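Local coordinates for protein glycosyl hydrolase, family 8 (Clostridium perfringens, PDB 3REN) that is an alpha-amylase with an (alpha/alpha)6-barrel fold, which probably hydrolyses alpha-linked glucans such as starch, at residues T43-K48 with N331-F336; I54-S59 with R101-E106; E152-V157 with E190-K195; T169-L174 with S198-G203. One frame throughout, in Å; residues are numbered along the deposited sequence.

Contact 1 of 4, residues T43-K48 with N331-F336; sequences TNYIDK and NSVYSF
Asn44 and Val333 are joined by a nearly straight hydrogen bond. The amide nitrogen ND2 of Asn44 gives it to Val333 O at 2.9 Å, with an angle of 171° at the hydrogen. The acceptor lies in the plane of the Asn44 amide. A second bond runs between backbones, from Ser335 N to Thr43 O at 2.8 Å. One water bonds to Ser335 OG, accepts from Phe336 N and gives a weak bond to Thr43 O. Another accepts from Ile46 N and donates to Asn331 O. Two waters thus bridge the segments, one near Ser335 and one near Asn331. The hydroxyl of Thr43 turns to Ser59 O instead.

The contact joins the loop between strands 40-41 and 60-61 to the entry of helix 335-346, the last helix of the chain, in an (alpha/alpha)6-barrel fold. Tyr334 holds the N-cap position of that helix. Asn44 ND2 lies 3.3 Å above the plane of the Tyr334 ring, offset toward the rim, and amide and ring are nearly perpendicular.

Further along, the contact is mostly packing. Tyr45 CB meets Val333 CB at 3.6 Å. CG of Tyr45 is anti to the backbone N (chi1 176°), and the ring runs alongside Asn331. There Tyr45 CD2 lies 3.8 Å from Asn331 CB, and Asn331 O sits at the ring edge. Ile46 CG1 approaches Asn331 O at 3.7 Å. Phe29 of helix 21-33 also packs on Val333.

Contact 2 of 4, residues I54-S59 with R101-E106; sequences ITKGHS and RKEGDE. With SO4 (sulfate ion), chain E.
The guanidinium of Arg101 has the aliphatic part of Lys56 over one face. Lys56 CD comes within 3.6 Å of Arg101 NH1. At the guanidinium edge Arg101 NH2 gives a hydrogen bond to sulfate O3 at 2.7 Å, bent to 145° at the hydrogen. The sulfate probably comes from the crystallisation liquor, and Trp100 and Ser108 bind it too. Also at the edge, and in the plane, a water accepts from NH1 and donates to Ser59 OG. The water therefore links the two segments through their side chains.

Glu103 is the other flat group. Its carboxylate meets the ammonium of Lys56 in a salt bridge, with NZ 3.2 Å from OE2. NZ comes from the syn side of OE2, 30° out of the carboxylate plane. A weaker bond reaches OE1. The bend at chi4 of Lys56 (-82°) turns NZ to this carboxylate, while CD stays over Arg101. Glu103 and the sulfate probably balance the charges of Lys56 and Arg101.

Ser59 packs against the backbone and the alkyl part of Arg101. Its CB lies 3.2 Å from Lys102 O, and its OG is 3.5 Å from Arg101 CD. OG donates to Lys56 O, which also accepts from Ser59 N and closes the type I turn 56-59.

The contact lies at the surface. Strand 101-103 is the middle strand of a small antiparallel sheet, between 60-61 and 106-107, and the loop 54-59 leads into strand 60-61.

Contact 3 of 4, residues E152-V157 with E190-K195; sequences ENETLV and EGIYEK
Lys195 runs from helix 188-201 along the beta turn that carries Glu154 and Thr155. Its CB lies 3.5 Å from Glu154 O and also touches Glu154 CB. Lys195 CG is 3.5 Å from Glu154 O and approaches Thr155 OG1. The bend at chi2 (66°) carries the chain across Thr155. CD passes OG1 more loosely, and CE then comes to 3.3 Å from Thr155 OG1. The tip leads away, and NZ bonds to Gln221 OE1.

Glu154 extends over the helix at Gly191. Its OE1 lies 3.2 Å from Gly191 CA, close against the helix backbone at a residue without a side chain. A water donates to Gly191 O and, weakly, to Glu154 OE2. The turn 152-155 is a type I' turn, joining strand 151-152 to strand 155-160 as a beta hairpin.

On the buried side Ile192 CD1 packs 3.6 Å from Glu154 O. Ile192 CG2 meets Leu156 CG at 4.2 Å.

No direct hydrogen bond crosses between the two segments. The contact therefore rests on van der Waals packing, alkyl groups on oxygens and Leu156 on Ile192, with one water bridge that is weak on the Glu154 side.

Contact 4 of 4, residues T169-L174 with S198-G203; sequences TTLCYL and SIIENG. With EDO (1,2-ethanediol), chain K.
Leu171 and Leu174 meet Ile199 and Ile200 in a compact apolar cluster. It packs the short 3-10 turn 171-173 against the end of helix 188-201, within the (alpha/alpha)6-barrel fold. All four residues are buried.

Among the apolar contacts, Ile199 works with its shorter branch. CG2 is anti to the backbone N (chi1 of CG1 is -65°) and meets Leu174 CD1 at 3.8 Å. Here the two side chains cross at about a right angle. Ile199 CG2 also lies 4.1 Å from Leu171 CD1. The tip of Ile200 adds contacts that hold for one of its two modelled conformers and are less certain. In that conformer Ile200 CD1 is 3.6 Å from Leu171 CG and 3.7 Å from Leu174 CD1. Ile200 and the leucines lie alongside one another, pointing opposite ways. Val237 of helix 231-243 also packs on Ile200, and Tyr223 of strand 222-223 on Leu171.

Backbone bonds shape each side separately. Leu174 N bonds to Leu171 O across the 3-10 turn. Asn202 N bonds to Ser198 O, and Gly203 N to Ile200 O, where the helix gives way to a loop. No hydrogen bond passes between the segments.

Polar contacts to a bound molecule lie on the helix side. An ethanediol, probably from the crystallisation liquor, rests by Ser198 and Asn202. Ethanediol O2 is 3.2 Å from Asn202 ND2.

In the fold
Contact 4 is the buried one, and its cross-segment chemistry is purely apolar. Contact 3 is partly buried and mixes alkyl packing with a water link. These two share helix 188-201, and strands 155-160 and 168-170 follow each other in the chain. They touch where Leu156 O lies 3.0 Å from Thr169 OG1, a probable hydrogen bond. Contacts 1 and 2 form a second pair. Contact 1 lies on the opposite side of the chain's centre from contacts 3 and 4. Both 1 and 2 use the loop between strands 40-41 and 60-61, and Asn44 N lies 2.8 Å from Gly57 O, a probable hydrogen bond. Contact 1 relies on direct hydrogen bonds and waters; contact 2, at the surface, on charge.

Contact 1 of 4, residues T43-K48 with N331-F336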
loop_
_atom_site.group_PDB
_atom_site.type_symbol
_atom_site.label_atom_id
_atom_site.label_comp_id
_atom_site.label_asym_id
_atom_site.label_seq_id
_atom_site.Cartn_x
_atom_site.Cartn_y
_atom_site.Cartn_z
ATOM N N THR A 43 10.134 -4.232 -9.870
ATOM C CA THR A 43 10.242 -4.272 -8.405
ATOM C C THR A 43 11.485 -3.547 -7.874
ATOM O O THR A 43 11.411 -2.863 -6.861
ATOM C CB THR A 43 10.235 -5.734 -7.951
ATOM O OG1 THR A 43 9.054 -6.350 -8.486
ATOM C CG2 THR A 43 10.269 -5.835 -6.410
ATOM N N ASN A 44 12.612 -3.713 -8.560
ATOM C CA ASN A 44 13.855 -3.017 -8.265
ATOM C C ASN A 44 14.466 -2.365 -9.515
ATOM O O ASN A 44 14.122 -2.764 -10.692
ATOM C CB ASN A 44 14.880 -4.005 -7.683
ATOM C CG ASN A 44 14.360 -4.750 -6.490
ATOM O OD1 ASN A 44 14.188 -5.938 -6.552
ATOM N ND2 ASN A 44 14.085 -4.050 -5.406
ATOM N N TYR A 45 15.388 -1.411 -9.296
ATOM C CA TYR A 45 16.009 -0.697 -10.409
ATOM C C TYR A 45 16.919 -1.632 -11.213
ATOM O O TYR A 45 17.021 -1.529 -12.445
ATOM C CB TYR A 45 16.771 0.547 -9.896
ATOM C CG TYR A 45 17.529 1.294 -10.942
ATOM C CD1 TYR A 45 16.867 2.005 -11.944
ATOM C CD2 TYR A 45 18.899 1.266 -10.971
ATOM C CE1 TYR A 45 17.567 2.678 -12.942
ATOM C CE2 TYR A 45 19.618 1.952 -11.969
ATOM C CZ TYR A 45 18.945 2.652 -12.934
ATOM O OH TYR A 45 19.641 3.332 -13.925
ATOM N N ILE A 46 17.551 -2.569 -10.499
ATOM C CA ILE A 46 18.509 -3.508 -11.065
ATOM C C ILE A 46 17.924 -4.902 -10.921
ATOM O O ILE A 46 17.370 -5.235 -9.870
ATOM C CB ILE A 46 19.867 -3.348 -10.313
ATOM C CG1 ILE A 46 20.426 -1.931 -10.556
ATOM C CG2 ILE A 46 20.861 -4.428 -10.666
ATOM C CD1 ILE A 46 21.013 -1.688 -12.003
ATOM N N ASP A 47 18.017 -5.724 -11.967
ATOM C CA ASP A 47 17.362 -7.041 -11.919
ATOM C C ASP A 47 18.175 -8.020 -11.049
ATOM O O ASP A 47 17.603 -8.824 -10.311
ATOM C CB ASP A 47 17.059 -7.592 -13.331
ATOM C CG ASP A 47 16.473 -9.026 -13.315
ATOM O OD1 ASP A 47 15.275 -9.267 -12.982
ATOM O OD2 ASP A 47 17.234 -9.941 -13.671
ATOM N N LYS A 48 19.491 -7.917 -11.107
ATOM C CA LYS A 48 20.373 -8.771 -10.313
ATOM C C LYS A 48 21.462 -7.977 -9.633
ATOM O O LYS A 48 22.302 -7.377 -10.314
ATOM C CB LYS A 48 21.073 -9.761 -11.236
ATOM C CG LYS A 48 20.323 -11.016 -11.592
ATOM C CD LYS A 48 21.350 -11.987 -12.241
ATOM C CE LYS A 48 20.812 -13.419 -12.418
ATOM N NZ LYS A 48 21.716 -14.273 -13.289
ATOM N N ASN A 331 22.875 1.631 -6.339
ATOM C CA ASN A 331 21.641 1.624 -7.161
ATOM C C ASN A 331 20.572 0.657 -6.672
ATOM O O ASN A 331 19.841 0.046 -7.473
ATOM C CB ASN A 331 21.944 1.375 -8.640
ATOM C CG ASN A 331 22.575 2.570 -9.286
ATOM O OD1 ASN A 331 22.481 3.685 -8.747
ATOM N ND2 ASN A 331 23.221 2.369 -10.427
ATOM N N SER A 332 20.468 0.533 -5.357
ATOM C CA SER A 332 19.433 -0.301 -4.756
ATOM C C SER A 332 18.129 0.516 -4.579
ATOM O O SER A 332 18.132 1.557 -3.958
ATOM C CB SER A 332 19.936 -0.821 -3.398
ATOM O OG SER A 332 18.895 -1.494 -2.742
ATOM N N VAL A 333 17.023 0.034 -5.142
ATOM C CA VAL A 333 15.789 0.820 -5.228
ATOM C C VAL A 333 14.627 -0.171 -5.058
ATOM O O VAL A 333 14.706 -1.260 -5.619
ATOM C CB VAL A 333 15.657 1.541 -6.607
ATOM C CG1 VAL A 333 14.251 2.156 -6.812
ATOM C CG2 VAL A 333 16.705 2.641 -6.776
ATOM N N TYR A 334 13.601 0.198 -4.297
ATOM C CA TYR A 334 12.386 -0.591 -4.160
ATOM C C TYR A 334 11.184 0.155 -4.711
ATOM O O TYR A 334 10.874 1.247 -4.237
ATOM C CB TYR A 334 12.135 -1.007 -2.675
ATOM C CG TYR A 334 13.049 -2.146 -2.311
ATOM C CD1 TYR A 334 14.383 -1.921 -1.968
ATOM C CD2 TYR A 334 12.605 -3.475 -2.428
ATOM C CE1 TYR A 334 15.254 -2.999 -1.704
ATOM C CE2 TYR A 334 13.451 -4.549 -2.164
ATOM C CZ TYR A 334 14.771 -4.301 -1.802
ATOM O OH TYR A 334 15.600 -5.376 -1.544
ATOM N N SER A 335 10.499 -0.444 -5.683
ATOM C CA SER A 335 9.342 0.181 -6.302
ATOM C C SER A 335 8.336 0.565 -5.235
ATOM O O SER A 335 7.710 1.621 -5.285
ATOM C CB SER A 335 8.703 -0.769 -7.336
ATOM O OG SER A 335 8.276 -1.986 -6.706
ATOM N N PHE A 336 8.161 -0.307 -4.261
ATOM C CA PHE A 336 7.140 -0.054 -3.241
ATOM C C PHE A 336 7.290 1.317 -2.530
ATOM O O PHE A 336 6.296 2.044 -2.343
ATOM C CB PHE A 336 7.112 -1.205 -2.232
ATOM C CG PHE A 336 6.041 -1.077 -1.190
ATOM C CD1 PHE A 336 4.701 -1.239 -1.525
ATOM C CD2 PHE A 336 6.388 -0.845 0.150
ATOM C CE1 PHE A 336 3.692 -1.148 -0.544
ATOM C CE2 PHE A 336 5.410 -0.751 1.137
ATOM C CZ PHE A 336 4.059 -0.891 0.811
HETATM O O HOH W 1 9.127 -2.974 -4.454
HETATM O O HOH W 2 17.858 -1.809 -7.552
#

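Contact 2 of 4, residues I54-S59 with R101-E106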
loop_
_atom_site.group_PDB
_atom_site.type_symbol
_atom_site.label_atom_id
_atom_site.label_comp_id
_atom_site.label_asym_id
_atom_site.label_seq_id
_atom_site.Cartn_x
_atom_site.Cartn_y
_atom_site.Cartn_z
ATOM N N ILE A 54 19.996 -10.489 -4.740
ATOM C CA ILE A 54 18.650 -10.226 -5.295
ATOM C C ILE A 54 18.683 -10.560 -6.758
ATOM O O ILE A 54 19.598 -10.197 -7.459
ATOM C CB ILE A 54 18.204 -8.790 -5.143
ATOM N N THR A 55 17.719 -11.353 -7.166
ATOM C CA THR A 55 17.658 -11.893 -8.491
ATOM C C THR A 55 16.461 -11.672 -9.412
ATOM O O THR A 55 16.528 -11.965 -10.548
ATOM C CB THR A 55 17.880 -13.367 -8.384
ATOM O OG1 THR A 55 16.872 -13.947 -7.570
ATOM C CG2 THR A 55 19.193 -13.586 -7.749
ATOM N N LYS A 56 15.382 -11.151 -8.932
ATOM C CA LYS A 56 14.249 -10.981 -9.780
ATOM C C LYS A 56 13.823 -9.523 -9.767
ATOM O O LYS A 56 12.708 -9.257 -9.609
ATOM C CB LYS A 56 13.119 -11.914 -9.332
ATOM C CG LYS A 56 13.392 -13.406 -9.539
ATOM C CD LYS A 56 12.349 -14.263 -8.956
ATOM C CE LYS A 56 12.816 -15.606 -8.596
ATOM N NZ LYS A 56 12.834 -16.455 -9.731
ATOM N N GLY A 57 14.765 -8.609 -9.841
ATOM C CA GLY A 57 14.456 -7.182 -9.699
ATOM C C GLY A 57 13.482 -6.695 -10.773
ATOM O O GLY A 57 12.718 -5.749 -10.524
ATOM N N HIS A 58 13.520 -7.309 -11.977
ATOM C CA HIS A 58 12.662 -6.873 -13.101
ATOM C C HIS A 58 11.429 -7.727 -13.318
ATOM O O HIS A 58 10.828 -7.756 -14.420
ATOM C CB HIS A 58 13.448 -6.687 -14.409
ATOM C CG HIS A 58 14.387 -5.510 -14.368
ATOM N ND1 HIS A 58 15.230 -5.178 -15.413
ATOM C CD2 HIS A 58 14.646 -4.620 -13.377
ATOM C CE1 HIS A 58 15.943 -4.112 -15.077
ATOM N NE2 HIS A 58 15.615 -3.761 -13.840
ATOM N N SER A 59 11.034 -8.397 -12.248
ATOM C CA SER A 59 9.695 -8.927 -12.136
ATOM C C SER A 59 8.740 -7.757 -11.904
ATOM O O SER A 59 9.181 -6.652 -11.553
ATOM C CB SER A 59 9.604 -9.917 -10.982
ATOM O OG SER A 59 9.836 -9.239 -9.767
ATOM N N ARG A 101 2.801 -11.855 -8.773
ATOM C CA ARG A 101 4.035 -11.464 -9.460
ATOM C C ARG A 101 4.168 -12.150 -10.800
ATOM O O ARG A 101 3.788 -13.296 -10.908
ATOM C CB ARG A 101 5.259 -11.850 -8.608
ATOM C CG ARG A 101 6.613 -11.549 -9.298
ATOM C CD ARG A 101 7.815 -11.718 -8.320
ATOM N NE ARG A 101 7.976 -13.140 -8.015
ATOM C CZ ARG A 101 8.946 -13.656 -7.274
ATOM N NH1 ARG A 101 9.887 -12.874 -6.755
ATOM N NH2 ARG A 101 8.964 -14.967 -7.058
ATOM N N LYS A 102 4.739 -11.461 -11.798
ATOM C CA LYS A 102 5.155 -12.113 -13.051
ATOM C C LYS A 102 6.637 -11.884 -13.304
ATOM O O LYS A 102 7.222 -10.932 -12.815
ATOM C CB LYS A 102 4.309 -11.703 -14.274
ATOM C CG LYS A 102 4.237 -10.206 -14.545
ATOM C CD LYS A 102 3.705 -9.854 -15.967
ATOM C CE LYS A 102 3.928 -8.335 -16.256
ATOM N NZ LYS A 102 3.342 -7.887 -17.585
ATOM N N GLU A 103 7.245 -12.811 -14.028
ATOM C CA GLU A 103 8.593 -12.650 -14.556
ATOM C C GLU A 103 8.484 -12.912 -16.059
ATOM O O GLU A 103 8.111 -14.014 -16.453
ATOM C CB GLU A 103 9.531 -13.695 -13.968
ATOM C CG GLU A 103 9.686 -13.683 -12.449
ATOM C CD GLU A 103 10.502 -14.874 -11.936
ATOM O OE1 GLU A 103 11.631 -15.104 -12.467
ATOM O OE2 GLU A 103 9.998 -15.574 -11.008
ATOM N N GLY A 104 8.800 -11.919 -16.887
ATOM C CA GLY A 104 8.565 -12.004 -18.332
ATOM C C GLY A 104 7.107 -12.340 -18.549
ATOM O O GLY A 104 6.242 -11.637 -18.065
ATOM N N ASP A 105 6.841 -13.444 -19.234
ATOM C CA ASP A 105 5.475 -13.885 -19.504
ATOM C C ASP A 105 4.913 -14.866 -18.477
ATOM O O ASP A 105 3.815 -15.320 -18.664
ATOM C CB ASP A 105 5.390 -14.582 -20.870
ATOM C CG ASP A 105 5.972 -13.753 -21.995
ATOM O OD1 ASP A 105 5.597 -12.559 -22.134
ATOM O OD2 ASP A 105 6.814 -14.314 -22.749
ATOM N N GLU A 106 5.652 -15.227 -17.422
ATOM C CA GLU A 106 5.118 -16.204 -16.478
ATOM C C GLU A 106 4.503 -15.556 -15.242
ATOM O O GLU A 106 5.179 -14.793 -14.568
ATOM C CB GLU A 106 6.204 -17.174 -16.036
HETATM S S SO4 E . 6.442 -17.779 -7.163
HETATM O O1 SO4 E . 7.739 -18.405 -6.950
HETATM O O2 SO4 E . 5.482 -18.135 -6.125
HETATM O O3 SO4 E . 6.620 -16.336 -7.153
HETATM O O4 SO4 E . 5.958 -18.249 -8.455
HETATM O O HOH W 3 10.549 -9.929 -7.074
#

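Contact 3 of 4, residues E152-V157 with E190-K195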
loop_
_atom_site.group_PDB
_atom_site.type_symbol
_atom_site.label_atom_id
_atom_site.label_comp_id
_atom_site.label_asym_id
_atom_site.label_seq_id
_atom_site.Cartn_x
_atom_site.Cartn_y
_atom_site.Cartn_z
ATOM N N GLU A 152 -12.992 -17.582 5.182
ATOM C CA GLU A 152 -13.251 -18.581 6.176
ATOM C C GLU A 152 -13.918 -17.859 7.361
ATOM O O GLU A 152 -13.292 -17.059 7.972
ATOM C CB GLU A 152 -11.910 -19.259 6.501
ATOM O OE1 GLU A 152 -12.103 -22.136 5.840
ATOM O OE2 GLU A 152 -12.682 -22.605 7.857
ATOM N N ASN A 153 -15.178 -18.160 7.643
ATOM C CA ASN A 153 -15.955 -17.544 8.739
ATOM C C ASN A 153 -15.850 -16.025 8.755
ATOM O O ASN A 153 -15.486 -15.379 9.767
ATOM C CB ASN A 153 -15.601 -18.157 10.093
ATOM C CG ASN A 153 -15.873 -19.656 10.135
ATOM O OD1 ASN A 153 -14.955 -20.448 10.380
ATOM N ND2 ASN A 153 -17.142 -20.060 9.880
ATOM N N GLU A 154 -16.182 -15.461 7.594
ATOM C CA GLU A 154 -16.110 -14.031 7.352
ATOM C C GLU A 154 -14.723 -13.381 7.481
ATOM O O GLU A 154 -14.632 -12.165 7.444
ATOM C CB GLU A 154 -17.158 -13.301 8.186
ATOM C CG GLU A 154 -18.571 -13.580 7.708
ATOM C CD GLU A 154 -19.615 -13.049 8.665
ATOM O OE1 GLU A 154 -20.539 -12.334 8.209
ATOM O OE2 GLU A 154 -19.495 -13.346 9.882
ATOM N N THR A 155 -13.671 -14.184 7.641
ATOM C CA THR A 155 -12.282 -13.693 7.671
ATOM C C THR A 155 -11.580 -14.027 6.328
ATOM O O THR A 155 -11.620 -15.172 5.886
ATOM C CB THR A 155 -11.475 -14.400 8.785
ATOM O OG1 THR A 155 -12.069 -14.128 10.052
ATOM C CG2 THR A 155 -9.997 -13.959 8.824
ATOM N N LEU A 156 -10.945 -13.035 5.710
ATOM C CA LEU A 156 -10.071 -13.248 4.553
ATOM C C LEU A 156 -8.642 -13.583 4.999
ATOM O O LEU A 156 -8.013 -12.832 5.764
ATOM C CB LEU A 156 -10.039 -11.993 3.640
ATOM C CG LEU A 156 -11.339 -11.429 3.074
ATOM C CD1 LEU A 156 -11.057 -10.366 1.987
ATOM C CD2 LEU A 156 -12.137 -12.591 2.473
ATOM N N VAL A 157 -8.126 -14.703 4.522
ATOM C CA VAL A 157 -6.740 -15.056 4.802
ATOM C C VAL A 157 -5.835 -14.453 3.745
ATOM O O VAL A 157 -6.319 -14.109 2.631
ATOM C CB VAL A 157 -6.559 -16.602 4.904
ATOM C CG1 VAL A 157 -7.545 -17.155 5.954
ATOM C CG2 VAL A 157 -6.790 -17.255 3.562
ATOM N N GLU A 190 -20.978 -6.813 3.953
ATOM C CA GLU A 190 -21.179 -6.189 5.284
ATOM C C GLU A 190 -20.659 -7.058 6.400
ATOM O O GLU A 190 -20.018 -6.563 7.348
ATOM C CB GLU A 190 -22.657 -5.871 5.545
ATOM C CG GLU A 190 -23.182 -4.772 4.631
ATOM C CD GLU A 190 -24.645 -4.418 4.879
ATOM O OE1 GLU A 190 -25.327 -5.091 5.714
ATOM O OE2 GLU A 190 -25.096 -3.437 4.229
ATOM N N GLY A 191 -20.944 -8.356 6.295
ATOM C CA GLY A 191 -20.443 -9.314 7.259
ATOM C C GLY A 191 -18.921 -9.375 7.244
ATOM O O GLY A 191 -18.289 -9.519 8.295
ATOM N N ILE A 192 -18.330 -9.282 6.054
ATOM C CA ILE A 192 -16.866 -9.318 5.935
ATOM C C ILE A 192 -16.268 -8.065 6.565
ATOM O O ILE A 192 -15.305 -8.172 7.331
ATOM C CB ILE A 192 -16.374 -9.430 4.449
ATOM C CG1 ILE A 192 -16.962 -10.679 3.767
ATOM C CG2 ILE A 192 -14.893 -9.525 4.412
ATOM C CD1 ILE A 192 -16.315 -11.962 4.219
ATOM N N TYR A 193 -16.832 -6.890 6.221
ATOM C CA TYR A 193 -16.448 -5.620 6.834
ATOM C C TYR A 193 -16.526 -5.667 8.359
ATOM O O TYR A 193 -15.586 -5.220 9.039
ATOM C CB TYR A 193 -17.305 -4.433 6.321
ATOM C CG TYR A 193 -16.867 -3.081 6.892
ATOM C CD1 TYR A 193 -17.246 -2.674 8.176
ATOM C CD2 TYR A 193 -16.064 -2.213 6.141
ATOM C CE1 TYR A 193 -16.852 -1.466 8.681
ATOM C CE2 TYR A 193 -15.665 -0.996 6.642
ATOM C CZ TYR A 193 -16.062 -0.626 7.905
ATOM O OH TYR A 193 -15.681 0.598 8.392
ATOM N N GLU A 194 -17.638 -6.179 8.889
ATOM C CA GLU A 194 -17.868 -6.253 10.351
ATOM C C GLU A 194 -16.848 -7.170 11.050
ATOM O O GLU A 194 -16.316 -6.815 12.104
ATOM C CB GLU A 194 -19.288 -6.714 10.707
ATOM C CG GLU A 194 -20.428 -5.795 10.238
ATOM C CD GLU A 194 -20.467 -4.419 10.943
ATOM O OE1 GLU A 194 -20.402 -4.366 12.200
ATOM O OE2 GLU A 194 -20.591 -3.382 10.242
ATOM N N LYS A 195 -16.574 -8.336 10.462
ATOM C CA LYS A 195 -15.555 -9.229 11.017
ATOM C C LYS A 195 -14.134 -8.638 10.962
ATOM O O LYS A 195 -13.413 -8.640 11.972
ATOM C CB LYS A 195 -15.613 -10.610 10.376
ATOM C CG LYS A 195 -14.516 -11.600 10.854
ATOM C CD LYS A 195 -14.658 -11.977 12.350
ATOM C CE LYS A 195 -13.721 -13.126 12.722
ATOM N NZ LYS A 195 -13.529 -13.275 14.200
HETATM O O HOH W 4 -19.270 -10.512 10.555
#

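Contact 4 of 4, residues T169-L174 with S198-G203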
loop_
_atom_site.group_PDB
_atom_site.type_symbol
_atom_site.label_atom_id
_atom_site.label_comp_id
_atom_site.label_asym_id
_atom_site.label_seq_id
_atom_site.Cartn_x
_atom_site.Cartn_y
_atom_site.Cartn_z
ATOM N N THR A 169 -4.150 -13.938 8.924
ATOM C CA THR A 169 -4.673 -12.674 8.451
ATOM C C THR A 169 -3.796 -11.539 8.985
ATOM O O THR A 169 -3.811 -11.234 10.182
ATOM C CB THR A 169 -6.139 -12.509 8.935
ATOM O OG1 THR A 169 -6.903 -13.587 8.400
ATOM C CG2 THR A 169 -6.793 -11.179 8.489
ATOM N N THR A 170 -3.049 -10.906 8.098
ATOM C CA THR A 170 -2.253 -9.742 8.475
ATOM C C THR A 170 -3.232 -8.589 8.561
ATOM O O THR A 170 -4.075 -8.433 7.690
ATOM C CB THR A 170 -1.161 -9.586 7.434
ATOM O OG1 THR A 170 -0.461 -10.831 7.414
ATOM C CG2 THR A 170 -0.175 -8.471 7.756
ATOM N N LEU A 171 -3.183 -7.808 9.629
ATOM C CA LEU A 171 -4.181 -6.771 9.811
ATOM C C LEU A 171 -4.168 -5.691 8.727
ATOM O O LEU A 171 -5.239 -5.193 8.371
ATOM C CB LEU A 171 -4.110 -6.127 11.214
ATOM C CG LEU A 171 -4.979 -6.798 12.291
ATOM C CD1 LEU A 171 -4.382 -8.202 12.585
ATOM C CD2 LEU A 171 -5.037 -5.976 13.578
ATOM N N CYS A 172 -2.986 -5.348 8.204
ATOM C CA CYS A 172 -2.903 -4.361 7.102
ATOM C C CYS A 172 -3.581 -4.838 5.787
ATOM O O CYS A 172 -3.861 -4.008 4.922
ATOM C CB CYS A 172 -1.455 -3.926 6.816
ATOM S SG CYS A 172 -0.386 -5.186 6.164
ATOM N N TYR A 173 -3.796 -6.148 5.644
ATOM C CA TYR A 173 -4.567 -6.719 4.508
ATOM C C TYR A 173 -6.064 -6.422 4.608
ATOM O O TYR A 173 -6.786 -6.564 3.614
ATOM C CB TYR A 173 -4.438 -8.237 4.467
ATOM C CG TYR A 173 -3.170 -8.780 3.835
ATOM C CD1 TYR A 173 -1.926 -8.231 4.117
ATOM C CD2 TYR A 173 -3.225 -9.887 2.989
ATOM C CE1 TYR A 173 -0.783 -8.763 3.550
ATOM C CE2 TYR A 173 -2.096 -10.419 2.428
ATOM C CZ TYR A 173 -0.884 -9.854 2.708
ATOM O OH TYR A 173 0.257 -10.396 2.153
ATOM N N LEU A 174 -6.544 -6.064 5.792
ATOM C CA LEU A 174 -7.986 -5.840 5.986
ATOM C C LEU A 174 -8.371 -4.436 5.528
ATOM O O LEU A 174 -8.474 -3.488 6.344
ATOM C CB LEU A 174 -8.417 -6.114 7.434
ATOM C CG LEU A 174 -8.110 -7.551 7.865
ATOM C CD1 LEU A 174 -8.280 -7.640 9.353
ATOM C CD2 LEU A 174 -8.993 -8.564 7.125
ATOM N N SER A 198 -13.757 -5.907 13.428
ATOM C CA SER A 198 -13.664 -6.515 14.762
ATOM C C SER A 198 -12.260 -7.052 15.021
ATOM O O SER A 198 -11.738 -6.884 16.105
ATOM C CB SER A 198 -14.742 -7.581 14.956
ATOM O OG SER A 198 -14.419 -8.434 16.040
ATOM N N ILE A 199 -11.640 -7.656 14.010
ATOM C CA ILE A 199 -10.250 -8.104 14.097
ATOM C C ILE A 199 -9.320 -6.910 14.400
ATOM O O ILE A 199 -8.478 -6.980 15.305
ATOM C CB ILE A 199 -9.813 -8.866 12.812
ATOM C CG1 ILE A 199 -10.610 -10.159 12.659
ATOM C CG2 ILE A 199 -8.372 -9.206 12.835
ATOM C CD1 ILE A 199 -10.361 -10.941 11.326
ATOM N N ILE A 200 -9.483 -5.808 13.658
ATOM C CA ILE A 200 -8.692 -4.602 13.881
ATOM C C ILE A 200 -8.913 -4.099 15.299
ATOM O O ILE A 200 -7.961 -3.895 16.071
ATOM C CB ILE A 200 -9.078 -3.448 12.896
ATOM C CG1 ILE A 200 -8.863 -3.858 11.441
ATOM C CG2 ILE A 200 -8.306 -2.177 13.231
ATOM C CD1 ILE A 200 -7.562 -4.510 11.196
ATOM N N GLU A 201 -10.174 -3.900 15.650
ATOM C CA GLU A 201 -10.528 -3.310 16.954
ATOM C C GLU A 201 -10.044 -4.100 18.172
ATOM O O GLU A 201 -9.667 -3.509 19.181
ATOM C CB GLU A 201 -12.029 -3.009 17.041
ATOM C CG GLU A 201 -12.385 -1.673 16.417
ATOM C CD GLU A 201 -13.886 -1.391 16.356
ATOM O OE1 GLU A 201 -14.672 -2.258 16.768
ATOM O OE2 GLU A 201 -14.291 -0.295 15.875
ATOM N N ASN A 202 -10.016 -5.425 18.057
ATOM C CA ASN A 202 -9.518 -6.277 19.115
ATOM C C ASN A 202 -7.997 -6.456 19.089
ATOM O O ASN A 202 -7.424 -7.174 19.930
ATOM C CB ASN A 202 -10.214 -7.647 19.092
ATOM C CG ASN A 202 -11.694 -7.559 19.515
ATOM O OD1 ASN A 202 -12.007 -7.033 20.566
ATOM N ND2 ASN A 202 -12.590 -8.067 18.679
ATOM N N GLY A 203 -7.330 -5.799 18.151
ATOM C CA GLY A 203 -5.899 -5.983 18.012
ATOM C C GLY A 203 -5.030 -4.804 18.397
ATOM O O GLY A 203 -3.868 -4.732 17.967
HETATM C C1 EDO K . -12.027 -11.363 16.081
HETATM O O1 EDO K . -13.055 -10.421 15.772
HETATM C C2 EDO K . -11.019 -10.751 17.044
HETATM O O2 EDO K . -11.497 -11.042 18.354
#